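Local coordinates for ribosomal RNA processing protein 6 (PDB 4NLC) that probably trims and degrades RNA from the 3' end as a 3'-5' exoribonuclease associated with the nuclear exosome, at residues Asp101-Gln106 with Asp310-Ala315; Gly107-Leu111 with Trp206-Ile211; Ser314-His318 with Ser344-Arg348. The protein carries 1 engineered substitution. Residues are numbered along the deposited sequence.

Contact 1 (Asp101-Gln106 with Asp310-Ala315); sequences DFYSYQ and DDSPSA
A loop without regular secondary structure can be held through its backbone groups, bound by a helix N-cap and an acidic side chain. Here Asp101-Gln106, the irregular turn between antiparallel strands 92-100 and 108-115 of the exonuclease fold, meets Asp310-Ala315, where one helix of the HRDC region ends and the next begins. Two CA pairs set the register: Ser104 with Asp311 at 4.0 Å and Tyr105 with Ser312 at 4.2 Å. Asp310, with phi/psi 58/48, is the C-prime residue of a Schellman motif closing helix 289-309. Its t rotamer lets OD1 accept hydrogen bonds from Tyr105 N at 3.2 Å and from Asn15 ND2, while Asp310 O receives a CA-H...O contact from Ser104 CA at 3.2 Å. Two waters join Asp310 OD2 (2.7 Å) to Ser104 OG (2.6 Å), itself hydrogen-bonded to Gly107 N, and Asp310 OD1 (2.7 Å) to Gln106 N (3.1 Å). Asp311, extended at -122/160, sets OD1 3.3 Å from Tyr103 CA and forms a salt bridge with Arg4. Ser312 (chi1 p) gives Phe102 O two hydrogen bonds, from N at 3.0 Å and from OG at 2.7 Å, and as N-cap its OG accepts from Ala315 N at 3.3 Å. Pro313 CG lies 4.1 Å from CE1 of Tyr105, whose hydroxyl reaches Asp303. Ser314 CB approaches Phe102 CE1 at 3.7 Å, and Ala315 CB makes a CH-pi contact, 4.1 Å from the centroid of the t-rotamer Phe102 ring. Hydrogen bonds, waters and the N-cap thus set the register, while the Phe102 and Tyr105 rings, on Ala315 and Pro313, supply much covered surface: the seam is both polar and apolar.

Contact 2 (Gly107-Leu111 with Trp206-Ile211); sequences GFTCL and WRVRPI
The apolar centre is a wedge of side chains beside the start of strand 108-115. Cys110 and Trp206, both m at chi1 and facing each other, bring CB to CB at 3.6 Å and CA to CA at 5.7 Å. Leu111 lies between Trp206 and Ile211, with CD2 3.7 Å from Trp206 CZ3 and CD1 3.6 Å from Ile211 CD1. Farther out, Phe108 (chi1 p) sets CZ 3.7 Å from Arg207 CD. At the polar edge the irregular segment Trp206-Ile211, with a cis peptide before Pro210, curls round the Arg209 guanidinium. Its NH1 donates to Trp206 O and Val208 O, each at 2.8 Å, whereas NH2 donates a weak hydrogen bond, poorly angled at 117°, to Cys110 O at 2.8 Å; NE forms a salt bridge with Asp124. Cys110 and Leu111 face Glu98 in a classic beta bulge. The exonuclease sheet is joined to the loop leading into helix 213-224: Trp206 touches Glu98 on strand 92-100 and Met215 on that helix, where Leu111 meets Ala219 and Ile211 meets Val216.

Contact 3 (Ser314-His318 with Ser344-Arg348); sequences SAVMH and SVAVR
Val316, in its t rotamer, lays CG1 over the first turn of helix 345-349, 4.2 Å from Ala346 CB and 4.3 Å from Val347 CG2. This is helix-end packing within the all-helical HRDC region, built round a serine N-cap. The segment Ser314-His318 runs off the end of helix 313-316: Met317, extended at -159/135, is the first residue to leave helical geometry, and His318 is the N-cap of the helix that follows. Across from Val316, Ser344 (chi1 p) sits at the N-cap of helix 345-349, and its CA is 5.8 Å from that of Val316, the closest such pair. One hydroxyl serves both partners: Ser344 OG accepts from Val347 N at 3.2 Å and donates to Val316 O at 2.7 Å, so the group that starts one helix also meets the carbonyl at the end of another. Met317 extends the apolar patch with CE 3.9 Å from Val347 CG2. Behind these residues lie Trp301 of helix 289-309, touched by Val316 and Met317, and Leu354 of helix 351-359, touched by Met317 and Val347. Val347 also packs on Cys340, which forms a disulfide in another structure of this protein; here its partner is the engineered Ser321, so the disulfide is absent. A water completes the polar side, lying 2.9 Å from Val316 O and accepting from Ser344 N at 2.8 Å.

Overall arrangement
Together the three contacts trace a path from the exonuclease sheet into the HRDC region. Contact 2 belongs wholly to the exonuclease part of the chain, contact 3 to the HRDC part, and contact 1 bridges the two. Centres of contacts 1 and 2 are 14 Å apart, and they touch where Tyr103 CD2 meets Arg207 NH2 at 3.3 Å; in sequence, both segments of contact 2 fall between those of contact 1. Contacts 1 and 3, 10 Å apart at their centres, share Ser314 and Ala315 on helix 313-316. Contacts 2 and 3 stay separate, with centres 22 Å apart and nearest atoms about 9 Å. The short helix 313-316 therefore couples the interdomain seam to HRDC packing.

Contact 1 (Asp101-Gln106 with Asp310-Ala315)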
ATOM      1  N   ASP A 101       4.403  -5.574  -4.169  1.00 28.91           N
ATOM      2  CA  ASP A 101       3.265  -5.991  -4.971  1.00 30.92           C
ATOM      3  C   ASP A 101       3.577  -7.017  -6.041  1.00 33.45           C
ATOM      4  O   ASP A 101       2.630  -7.584  -6.569  1.00 34.58           O
ATOM      5  CB  ASP A 101       2.548  -4.760  -5.597  1.00 35.08           C
ATOM      6  CG  ASP A 101       3.398  -3.838  -6.459  1.00 53.61           C
ATOM      7  OD1 ASP A 101       4.178  -4.350  -7.287  1.00 57.98           O
ATOM      8  OD2 ASP A 101       3.232  -2.606  -6.352  1.00 61.03           O
ATOM      9  N   PHE A 102       4.854  -7.244  -6.408  1.00 28.58           N
ATOM     10  CA  PHE A 102       5.154  -8.191  -7.508  1.00 28.11           C
ATOM     11  C   PHE A 102       4.937  -9.672  -7.159  1.00 31.73           C
ATOM     12  O   PHE A 102       4.226 -10.359  -7.876  1.00 31.24           O
ATOM     13  CB  PHE A 102       6.562  -7.977  -8.073  1.00 29.04           C
ATOM     14  CG  PHE A 102       6.749  -8.580  -9.446  1.00 30.95           C
ATOM     15  CD1 PHE A 102       6.185  -7.985 -10.567  1.00 33.99           C
ATOM     16  CD2 PHE A 102       7.479  -9.748  -9.618  1.00 32.72           C
ATOM     17  CE1 PHE A 102       6.338  -8.558 -11.834  1.00 34.68           C
ATOM     18  CE2 PHE A 102       7.639 -10.311 -10.886  1.00 35.72           C
ATOM     19  CZ  PHE A 102       7.065  -9.712 -11.980  1.00 33.95           C
ATOM     20  N   TYR A 103       5.543 -10.156  -6.069  1.00 29.66           N
ATOM     21  CA  TYR A 103       5.446 -11.554  -5.618  1.00 29.02           C
ATOM     22  C   TYR A 103       4.400 -11.735  -4.537  1.00 31.90           C
ATOM     23  O   TYR A 103       4.651 -12.335  -3.484  1.00 32.72           O
ATOM     24  CB  TYR A 103       6.821 -12.086  -5.185  1.00 30.22           C
ATOM     25  CG  TYR A 103       7.834 -12.089  -6.309  1.00 33.15           C
ATOM     26  CD1 TYR A 103       7.811 -13.076  -7.289  1.00 35.39           C
ATOM     27  CD2 TYR A 103       8.850 -11.134  -6.362  1.00 33.65           C
ATOM     28  CE1 TYR A 103       8.756 -13.101  -8.311  1.00 38.35           C
ATOM     29  CE2 TYR A 103       9.818 -11.166  -7.366  1.00 35.27           C
ATOM     30  CZ  TYR A 103       9.755 -12.142  -8.350  1.00 44.51           C
ATOM     31  OH  TYR A 103      10.686 -12.183  -9.360  1.00 42.97           O
ATOM     32  N   SER A 104       3.208 -11.198  -4.810  1.00 27.30           N
ATOM     33  CA  SER A 104       2.037 -11.233  -3.954  1.00 25.31           C
ATOM     34  C   SER A 104       0.830 -10.805  -4.781  1.00 30.11           C
ATOM     35  O   SER A 104       0.907  -9.817  -5.542  1.00 27.68           O
ATOM     36  CB  SER A 104       2.209 -10.308  -2.754  1.00 26.25           C
ATOM     37  OG  SER A 104       1.029 -10.300  -1.974  1.00 29.17           O
ATOM     38  N   TYR A 105      -0.291 -11.545  -4.624  1.00 26.98           N
ATOM     39  CA  TYR A 105      -1.522 -11.218  -5.350  1.00 26.01           C
ATOM     40  C   TYR A 105      -2.105  -9.877  -4.924  1.00 29.53           C
ATOM     41  O   TYR A 105      -2.263  -8.995  -5.757  1.00 29.69           O
ATOM     42  CB  TYR A 105      -2.566 -12.329  -5.240  1.00 26.55           C
ATOM     43  CG  TYR A 105      -3.731 -12.051  -6.152  1.00 29.14           C
ATOM     44  CD1 TYR A 105      -3.622 -12.234  -7.530  1.00 31.75           C
ATOM     45  CD2 TYR A 105      -4.921 -11.527  -5.653  1.00 28.67           C
ATOM     46  CE1 TYR A 105      -4.671 -11.906  -8.389  1.00 33.37           C
ATOM     47  CE2 TYR A 105      -5.980 -11.206  -6.503  1.00 30.21           C
ATOM     48  CZ  TYR A 105      -5.852 -11.402  -7.867  1.00 40.03           C
ATOM     49  OH  TYR A 105      -6.907 -11.102  -8.692  1.00 46.11           O
ATOM     50  N   GLN A 106      -2.412  -9.720  -3.635  1.00 25.98           N
ATOM     51  CA  GLN A 106      -2.971  -8.476  -3.117  1.00 25.70           C
ATOM     52  C   GLN A 106      -1.875  -7.503  -2.752  1.00 28.74           C
ATOM     53  O   GLN A 106      -2.127  -6.304  -2.656  1.00 27.45           O
ATOM     54  CB  GLN A 106      -3.854  -8.740  -1.880  1.00 27.06           C
ATOM     55  CG  GLN A 106      -5.110  -9.584  -2.158  1.00 28.21           C
ATOM     56  CD  GLN A 106      -5.891  -9.841  -0.893  1.00 41.54           C
ATOM     57  OE1 GLN A 106      -6.320  -8.921  -0.188  1.00 30.11           O
ATOM     58  NE2 GLN A 106      -6.015 -11.099  -0.530  1.00 37.17           N
ATOM     59  N   ASP A 310      -0.302 -16.992  -4.986  1.00 29.03           N
ATOM     60  CA  ASP A 310      -0.174 -15.764  -4.200  1.00 28.48           C
ATOM     61  C   ASP A 310       0.930 -14.888  -4.816  1.00 30.19           C
ATOM     62  O   ASP A 310       1.840 -14.412  -4.135  1.00 27.89           O
ATOM     63  CB  ASP A 310      -0.005 -15.979  -2.681  1.00 29.83           C
ATOM     64  CG  ASP A 310      -0.138 -14.670  -1.898  1.00 36.31           C
ATOM     65  OD1 ASP A 310      -0.811 -13.735  -2.407  1.00 36.59           O
ATOM     66  OD2 ASP A 310       0.479 -14.560  -0.810  1.00 33.99           O
ATOM     67  N   ASP A 311       0.848 -14.735  -6.143  1.00 26.62           N
ATOM     68  CA  ASP A 311       1.749 -13.911  -6.928  1.00 26.85           C
ATOM     69  C   ASP A 311       0.921 -12.863  -7.669  1.00 27.56           C
ATOM     70  O   ASP A 311      -0.269 -13.072  -7.878  1.00 23.77           O
ATOM     71  CB  ASP A 311       2.494 -14.797  -7.941  1.00 28.39           C
ATOM     72  CG  ASP A 311       3.895 -15.175  -7.522  1.00 36.21           C
ATOM     73  OD1 ASP A 311       4.411 -14.579  -6.539  1.00 33.68           O
ATOM     74  OD2 ASP A 311       4.489 -16.046  -8.181  1.00 42.79           O
ATOM     75  N   SER A 312       1.541 -11.769  -8.114  1.00 26.22           N
ATOM     76  CA  SER A 312       0.756 -10.825  -8.910  1.00 27.38           C
ATOM     77  C   SER A 312       0.540 -11.474 -10.305  1.00 32.55           C
ATOM     78  O   SER A 312       1.377 -12.299 -10.699  1.00 31.60           O
ATOM     79  CB  SER A 312       1.479  -9.490  -9.055  1.00 30.11           C
ATOM     80  OG  SER A 312       2.613  -9.614  -9.893  1.00 38.63           O
ATOM     81  N   PRO A 313      -0.541 -11.147 -11.063  1.00 30.12           N
ATOM     82  CA  PRO A 313      -0.680 -11.707 -12.424  1.00 30.09           C
ATOM     83  C   PRO A 313       0.587 -11.523 -13.296  1.00 34.91           C
ATOM     84  O   PRO A 313       0.925 -12.424 -14.042  1.00 33.53           O
ATOM     85  CB  PRO A 313      -1.908 -10.965 -12.982  1.00 31.96           C
ATOM     86  CG  PRO A 313      -2.702 -10.625 -11.777  1.00 35.49           C
ATOM     87  CD  PRO A 313      -1.640 -10.203 -10.779  1.00 31.67           C
ATOM     88  N   SER A 314       1.335 -10.415 -13.127  1.00 34.99           N
ATOM     89  CA  SER A 314       2.594 -10.164 -13.853  1.00 35.80           C
ATOM     90  C   SER A 314       3.703 -11.160 -13.481  1.00 38.86           C
ATOM     91  O   SER A 314       4.521 -11.493 -14.329  1.00 39.02           O
ATOM     92  CB  SER A 314       3.072  -8.731 -13.641  1.00 39.47           C
ATOM     93  OG  SER A 314       2.168  -7.826 -14.250  1.00 48.72           O
ATOM     94  N   ALA A 315       3.715 -11.659 -12.235  1.00 33.55           N
ATOM     95  CA  ALA A 315       4.714 -12.644 -11.827  1.00 32.53           C
ATOM     96  C   ALA A 315       4.364 -14.045 -12.402  1.00 36.20           C
ATOM     97  O   ALA A 315       5.243 -14.901 -12.521  1.00 36.93           O
ATOM     98  CB  ALA A 315       4.848 -12.677 -10.304  1.00 32.30           C
TER
HETATM   99  O   HOH W   1       0.908 -12.022   0.036  1.00 23.52           O
HETATM  100  O   HOH W   2      -2.271 -11.760  -1.303  1.00 27.37           O

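Contact 2 (Gly107-Leu111 with Trp206-Ile211)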
ATOM      1  N   GLY A 107      -0.672  -8.020  -2.529  1.00 26.51           N
ATOM      2  CA  GLY A 107       0.441  -7.195  -2.088  1.00 25.26           C
ATOM      3  C   GLY A 107       0.468  -7.163  -0.573  1.00 28.09           C
ATOM      4  O   GLY A 107      -0.462  -7.649   0.084  1.00 25.87           O
ATOM      5  N   PHE A 108       1.554  -6.639  -0.002  1.00 24.62           N
ATOM      6  CA  PHE A 108       1.663  -6.547   1.449  1.00 23.18           C
ATOM      7  C   PHE A 108       2.593  -5.436   1.890  1.00 25.86           C
ATOM      8  O   PHE A 108       3.600  -5.169   1.241  1.00 25.34           O
ATOM      9  CB  PHE A 108       2.039  -7.909   2.111  1.00 24.44           C
ATOM     10  CG  PHE A 108       3.301  -8.577   1.607  1.00 25.55           C
ATOM     11  CD1 PHE A 108       4.549  -8.185   2.074  1.00 26.44           C
ATOM     12  CD2 PHE A 108       3.236  -9.628   0.693  1.00 27.62           C
ATOM     13  CE1 PHE A 108       5.715  -8.809   1.609  1.00 27.95           C
ATOM     14  CE2 PHE A 108       4.399 -10.234   0.209  1.00 29.54           C
ATOM     15  CZ  PHE A 108       5.631  -9.834   0.685  1.00 27.64           C
ATOM     16  N   THR A 109       2.301  -4.856   3.051  1.00 23.61           N
ATOM     17  CA  THR A 109       3.159  -3.835   3.637  1.00 22.82           C
ATOM     18  C   THR A 109       4.437  -4.480   4.178  1.00 26.09           C
ATOM     19  O   THR A 109       4.379  -5.470   4.913  1.00 24.94           O
ATOM     20  CB  THR A 109       2.405  -3.060   4.704  1.00 23.39           C
ATOM     21  OG1 THR A 109       1.159  -2.649   4.142  1.00 25.31           O
ATOM     22  CG2 THR A 109       3.192  -1.838   5.189  1.00 18.79           C
ATOM     23  N   CYS A 110       5.574  -3.875   3.850  1.00 23.12           N
ATOM     24  CA  CYS A 110       6.900  -4.342   4.264  1.00 23.38           C
ATOM     25  C   CYS A 110       7.518  -3.615   5.459  1.00 26.97           C
ATOM     26  O   CYS A 110       8.273  -4.218   6.226  1.00 27.22           O
ATOM     27  CB  CYS A 110       7.841  -4.287   3.075  1.00 23.65           C
ATOM     28  SG  CYS A 110       7.460  -5.511   1.815  1.00 28.39           S
ATOM     29  N   LEU A 111       7.256  -2.316   5.568  1.00 22.55           N
ATOM     30  CA  LEU A 111       7.886  -1.456   6.552  1.00 22.82           C
ATOM     31  C   LEU A 111       6.987  -0.300   6.866  1.00 28.29           C
ATOM     32  O   LEU A 111       6.212   0.129   6.013  1.00 28.09           O
ATOM     33  CB  LEU A 111       9.161  -0.912   5.901  1.00 23.10           C
ATOM     34  CG  LEU A 111      10.391  -0.679   6.750  1.00 27.95           C
ATOM     35  CD1 LEU A 111      10.925  -1.990   7.348  1.00 27.09           C
ATOM     36  CD2 LEU A 111      11.467   0.032   5.917  1.00 30.90           C
ATOM     37  N   TRP A 206      11.386  -4.197  -0.836  1.00 28.30           N
ATOM     38  CA  TRP A 206      11.291  -3.932   0.600  1.00 27.83           C
ATOM     39  C   TRP A 206      11.083  -5.201   1.438  1.00 32.88           C
ATOM     40  O   TRP A 206      11.016  -5.119   2.658  1.00 32.04           O
ATOM     41  CB  TRP A 206      10.245  -2.859   0.881  1.00 25.55           C
ATOM     42  CG  TRP A 206      10.709  -1.522   0.421  1.00 26.86           C
ATOM     43  CD1 TRP A 206      10.390  -0.896  -0.751  1.00 29.86           C
ATOM     44  CD2 TRP A 206      11.665  -0.679   1.082  1.00 26.90           C
ATOM     45  NE1 TRP A 206      11.074   0.302  -0.850  1.00 29.67           N
ATOM     46  CE2 TRP A 206      11.878   0.449   0.252  1.00 31.01           C
ATOM     47  CE3 TRP A 206      12.361  -0.768   2.304  1.00 27.80           C
ATOM     48  CZ2 TRP A 206      12.726   1.498   0.621  1.00 30.31           C
ATOM     49  CZ3 TRP A 206      13.243   0.248   2.641  1.00 29.47           C
ATOM     50  CH2 TRP A 206      13.405   1.372   1.815  1.00 30.31           C
ATOM     51  N   ARG A 207      11.088  -6.373   0.791  1.00 30.54           N
ATOM     52  CA  ARG A 207      10.998  -7.651   1.492  1.00 30.50           C
ATOM     53  C   ARG A 207      12.373  -8.075   2.007  1.00 34.10           C
ATOM     54  O   ARG A 207      12.442  -8.992   2.819  1.00 33.93           O
ATOM     55  CB  ARG A 207      10.551  -8.750   0.522  1.00 31.27           C
ATOM     56  CG  ARG A 207       9.188  -8.539  -0.105  1.00 33.96           C
ATOM     57  CD  ARG A 207       8.897  -9.703  -1.020  1.00 32.08           C
ATOM     58  NE  ARG A 207       9.859  -9.762  -2.116  1.00 30.33           N
ATOM     59  CZ  ARG A 207      10.067 -10.839  -2.852  1.00 40.56           C
ATOM     60  NH1 ARG A 207       9.405 -11.959  -2.599  1.00 33.11           N
ATOM     61  NH2 ARG A 207      10.949 -10.813  -3.836  1.00 29.66           N
ATOM     62  N   VAL A 208      13.468  -7.493   1.478  1.00 31.30           N
ATOM     63  CA  VAL A 208      14.810  -7.960   1.835  1.00 32.34           C
ATOM     64  C   VAL A 208      15.170  -7.647   3.283  1.00 34.59           C
ATOM     65  O   VAL A 208      14.835  -6.588   3.820  1.00 32.84           O
ATOM     66  CB  VAL A 208      15.950  -7.550   0.853  1.00 38.60           C
ATOM     67  CG1 VAL A 208      15.643  -8.024  -0.572  1.00 39.01           C
ATOM     68  CG2 VAL A 208      16.232  -6.047   0.884  1.00 38.80           C
ATOM     69  N   ARG A 209      15.809  -8.626   3.913  1.00 32.00           N
ATOM     70  CA  ARG A 209      16.312  -8.542   5.275  1.00 31.70           C
ATOM     71  C   ARG A 209      17.716  -9.158   5.280  1.00 36.00           C
ATOM     72  O   ARG A 209      17.907 -10.239   4.725  1.00 35.84           O
ATOM     73  CB  ARG A 209      15.372  -9.233   6.297  1.00 29.63           C
ATOM     74  CG  ARG A 209      13.950  -8.646   6.394  1.00 28.59           C
ATOM     75  CD  ARG A 209      13.932  -7.209   6.943  1.00 28.72           C
ATOM     76  NE  ARG A 209      12.565  -6.699   7.059  1.00 29.97           N
ATOM     77  CZ  ARG A 209      11.923  -5.976   6.149  1.00 36.51           C
ATOM     78  NH1 ARG A 209      12.519  -5.641   5.013  1.00 34.55           N
ATOM     79  NH2 ARG A 209      10.680  -5.581   6.369  1.00 28.36           N
ATOM     80  N   PRO A 210      18.725  -8.486   5.865  1.00 32.99           N
ATOM     81  CA  PRO A 210      18.658  -7.177   6.537  1.00 32.21           C
ATOM     82  C   PRO A 210      18.405  -6.047   5.556  1.00 35.56           C
ATOM     83  O   PRO A 210      18.650  -6.190   4.354  1.00 34.37           O
ATOM     84  CB  PRO A 210      20.050  -7.050   7.178  1.00 34.21           C
ATOM     85  CG  PRO A 210      20.948  -7.870   6.287  1.00 39.04           C
ATOM     86  CD  PRO A 210      20.096  -9.042   5.899  1.00 34.69           C
ATOM     87  N   ILE A 211      17.899  -4.923   6.061  1.00 32.18           N
ATOM     88  CA  ILE A 211      17.707  -3.768   5.190  1.00 31.61           C
ATOM     89  C   ILE A 211      19.092  -3.096   5.096  1.00 36.08           C
ATOM     90  O   ILE A 211      19.710  -2.889   6.133  1.00 36.01           O
ATOM     91  CB  ILE A 211      16.571  -2.833   5.674  1.00 33.23           C
ATOM     92  CG1 ILE A 211      15.240  -3.603   5.733  1.00 32.66           C
ATOM     93  CG2 ILE A 211      16.427  -1.604   4.755  1.00 32.08           C
ATOM     94  CD1 ILE A 211      14.300  -3.096   6.734  1.00 35.06           C
TER

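Contact 3 (Ser314-His318 with Ser344-Arg348)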
ATOM      1  N   SER A 314       1.335 -10.415 -13.127  1.00 34.99           N
ATOM      2  CA  SER A 314       2.594 -10.164 -13.853  1.00 35.80           C
ATOM      3  C   SER A 314       3.703 -11.160 -13.481  1.00 38.86           C
ATOM      4  O   SER A 314       4.521 -11.493 -14.329  1.00 39.02           O
ATOM      5  CB  SER A 314       3.072  -8.731 -13.641  1.00 39.47           C
ATOM      6  OG  SER A 314       2.168  -7.826 -14.250  1.00 48.72           O
ATOM      7  N   ALA A 315       3.715 -11.659 -12.235  1.00 33.55           N
ATOM      8  CA  ALA A 315       4.714 -12.644 -11.827  1.00 32.53           C
ATOM      9  C   ALA A 315       4.364 -14.045 -12.402  1.00 36.20           C
ATOM     10  O   ALA A 315       5.243 -14.901 -12.521  1.00 36.93           O
ATOM     11  CB  ALA A 315       4.848 -12.677 -10.304  1.00 32.30           C
ATOM     12  N   VAL A 316       3.094 -14.281 -12.747  1.00 30.55           N
ATOM     13  CA  VAL A 316       2.701 -15.549 -13.363  1.00 30.38           C
ATOM     14  C   VAL A 316       3.176 -15.541 -14.835  1.00 36.75           C
ATOM     15  O   VAL A 316       3.872 -16.467 -15.283  1.00 35.95           O
ATOM     16  CB  VAL A 316       1.167 -15.810 -13.255  1.00 32.89           C
ATOM     17  CG1 VAL A 316       0.720 -16.974 -14.151  1.00 31.77           C
ATOM     18  CG2 VAL A 316       0.757 -16.064 -11.808  1.00 32.52           C
ATOM     19  N   MET A 317       2.814 -14.472 -15.562  1.00 33.67           N
ATOM     20  CA  MET A 317       3.050 -14.334 -16.993  1.00 35.08           C
ATOM     21  C   MET A 317       2.992 -12.846 -17.350  1.00 39.38           C
ATOM     22  O   MET A 317       2.053 -12.163 -16.948  1.00 38.39           O
ATOM     23  CB  MET A 317       1.855 -15.061 -17.663  1.00 37.36           C
ATOM     24  CG  MET A 317       2.010 -15.453 -19.084  1.00 41.64           C
ATOM     25  SD  MET A 317       0.380 -15.895 -19.785  1.00 44.84           S
ATOM     26  CE  MET A 317      -0.035 -17.317 -18.816  1.00 41.78           C
ATOM     27  N   HIS A 318       3.942 -12.352 -18.146  1.00 38.25           N
ATOM     28  CA  HIS A 318       3.901 -10.959 -18.606  1.00 39.44           C
ATOM     29  C   HIS A 318       2.662 -10.750 -19.504  1.00 42.72           C
ATOM     30  O   HIS A 318       2.215 -11.680 -20.160  1.00 41.62           O
ATOM     31  CB  HIS A 318       5.191 -10.586 -19.351  1.00 41.78           C
ATOM     32  CG  HIS A 318       5.325  -9.119 -19.623  1.00 47.37           C
ATOM     33  ND1 HIS A 318       4.707  -8.523 -20.715  1.00 49.69           N
ATOM     34  CD2 HIS A 318       5.991  -8.167 -18.927  1.00 51.59           C
ATOM     35  CE1 HIS A 318       5.030  -7.243 -20.660  1.00 51.00           C
ATOM     36  NE2 HIS A 318       5.805  -6.977 -19.603  1.00 52.42           N
ATOM     37  N   SER A 344       7.473 -18.757 -15.624  1.00 42.16           N
ATOM     38  CA  SER A 344       7.286 -18.931 -14.184  1.00 41.87           C
ATOM     39  C   SER A 344       7.016 -20.412 -13.870  1.00 47.23           C
ATOM     40  O   SER A 344       6.718 -21.200 -14.780  1.00 48.72           O
ATOM     41  CB  SER A 344       6.130 -18.067 -13.685  1.00 43.20           C
ATOM     42  OG  SER A 344       4.870 -18.613 -14.046  1.00 46.66           O
ATOM     43  N   VAL A 345       7.105 -20.783 -12.589  1.00 43.28           N
ATOM     44  CA  VAL A 345       6.807 -22.136 -12.133  1.00 43.24           C
ATOM     45  C   VAL A 345       5.313 -22.434 -12.404  1.00 46.25           C
ATOM     46  O   VAL A 345       5.014 -23.463 -13.002  1.00 46.69           O
ATOM     47  CB  VAL A 345       7.263 -22.365 -10.664  1.00 47.33           C
ATOM     48  CG1 VAL A 345       6.612 -23.599 -10.040  1.00 47.38           C
ATOM     49  CG2 VAL A 345       8.783 -22.475 -10.594  1.00 48.29           C
ATOM     50  N   ALA A 346       4.414 -21.474 -12.084  1.00 41.43           N
ATOM     51  CA  ALA A 346       2.964 -21.550 -12.320  1.00 40.41           C
ATOM     52  C   ALA A 346       2.643 -21.975 -13.770  1.00 42.99           C
ATOM     53  O   ALA A 346       1.852 -22.903 -13.975  1.00 43.56           O
ATOM     54  CB  ALA A 346       2.305 -20.206 -12.003  1.00 40.10           C
ATOM     55  N   VAL A 347       3.306 -21.338 -14.754  1.00 36.46           N
ATOM     56  CA  VAL A 347       3.148 -21.632 -16.180  1.00 36.43           C
ATOM     57  C   VAL A 347       3.736 -23.018 -16.525  1.00 41.72           C
ATOM     58  O   VAL A 347       3.063 -23.817 -17.185  1.00 39.61           O
ATOM     59  CB  VAL A 347       3.740 -20.502 -17.065  1.00 39.50           C
ATOM     60  CG1 VAL A 347       3.974 -20.975 -18.500  1.00 39.42           C
ATOM     61  CG2 VAL A 347       2.853 -19.263 -17.041  1.00 38.39           C
ATOM     62  N   ARG A 348       4.978 -23.299 -16.074  1.00 40.69           N
ATOM     63  CA  ARG A 348       5.636 -24.584 -16.360  1.00 42.16           C
ATOM     64  C   ARG A 348       4.843 -25.771 -15.811  1.00 45.85           C
ATOM     65  O   ARG A 348       4.666 -26.754 -16.524  1.00 45.96           O
ATOM     66  CB  ARG A 348       7.087 -24.601 -15.848  1.00 44.74           C
ATOM     67  CG  ARG A 348       7.914 -25.773 -16.402  1.00 59.04           C
ATOM     68  CD  ARG A 348       9.416 -25.583 -16.237  1.00 70.44           C
ATOM     69  NE  ARG A 348       9.976 -24.661 -17.234  1.00 80.45           N
ATOM     70  CZ  ARG A 348      10.382 -25.012 -18.454  1.00 96.07           C
ATOM     71  NH1 ARG A 348      10.283 -26.274 -18.859  1.00 82.51           N
ATOM     72  NH2 ARG A 348      10.878 -24.103 -19.282  1.00 84.10           N
TER
HETATM   73  O   HOH W   3       5.683 -17.418 -17.324  1.00 33.41           O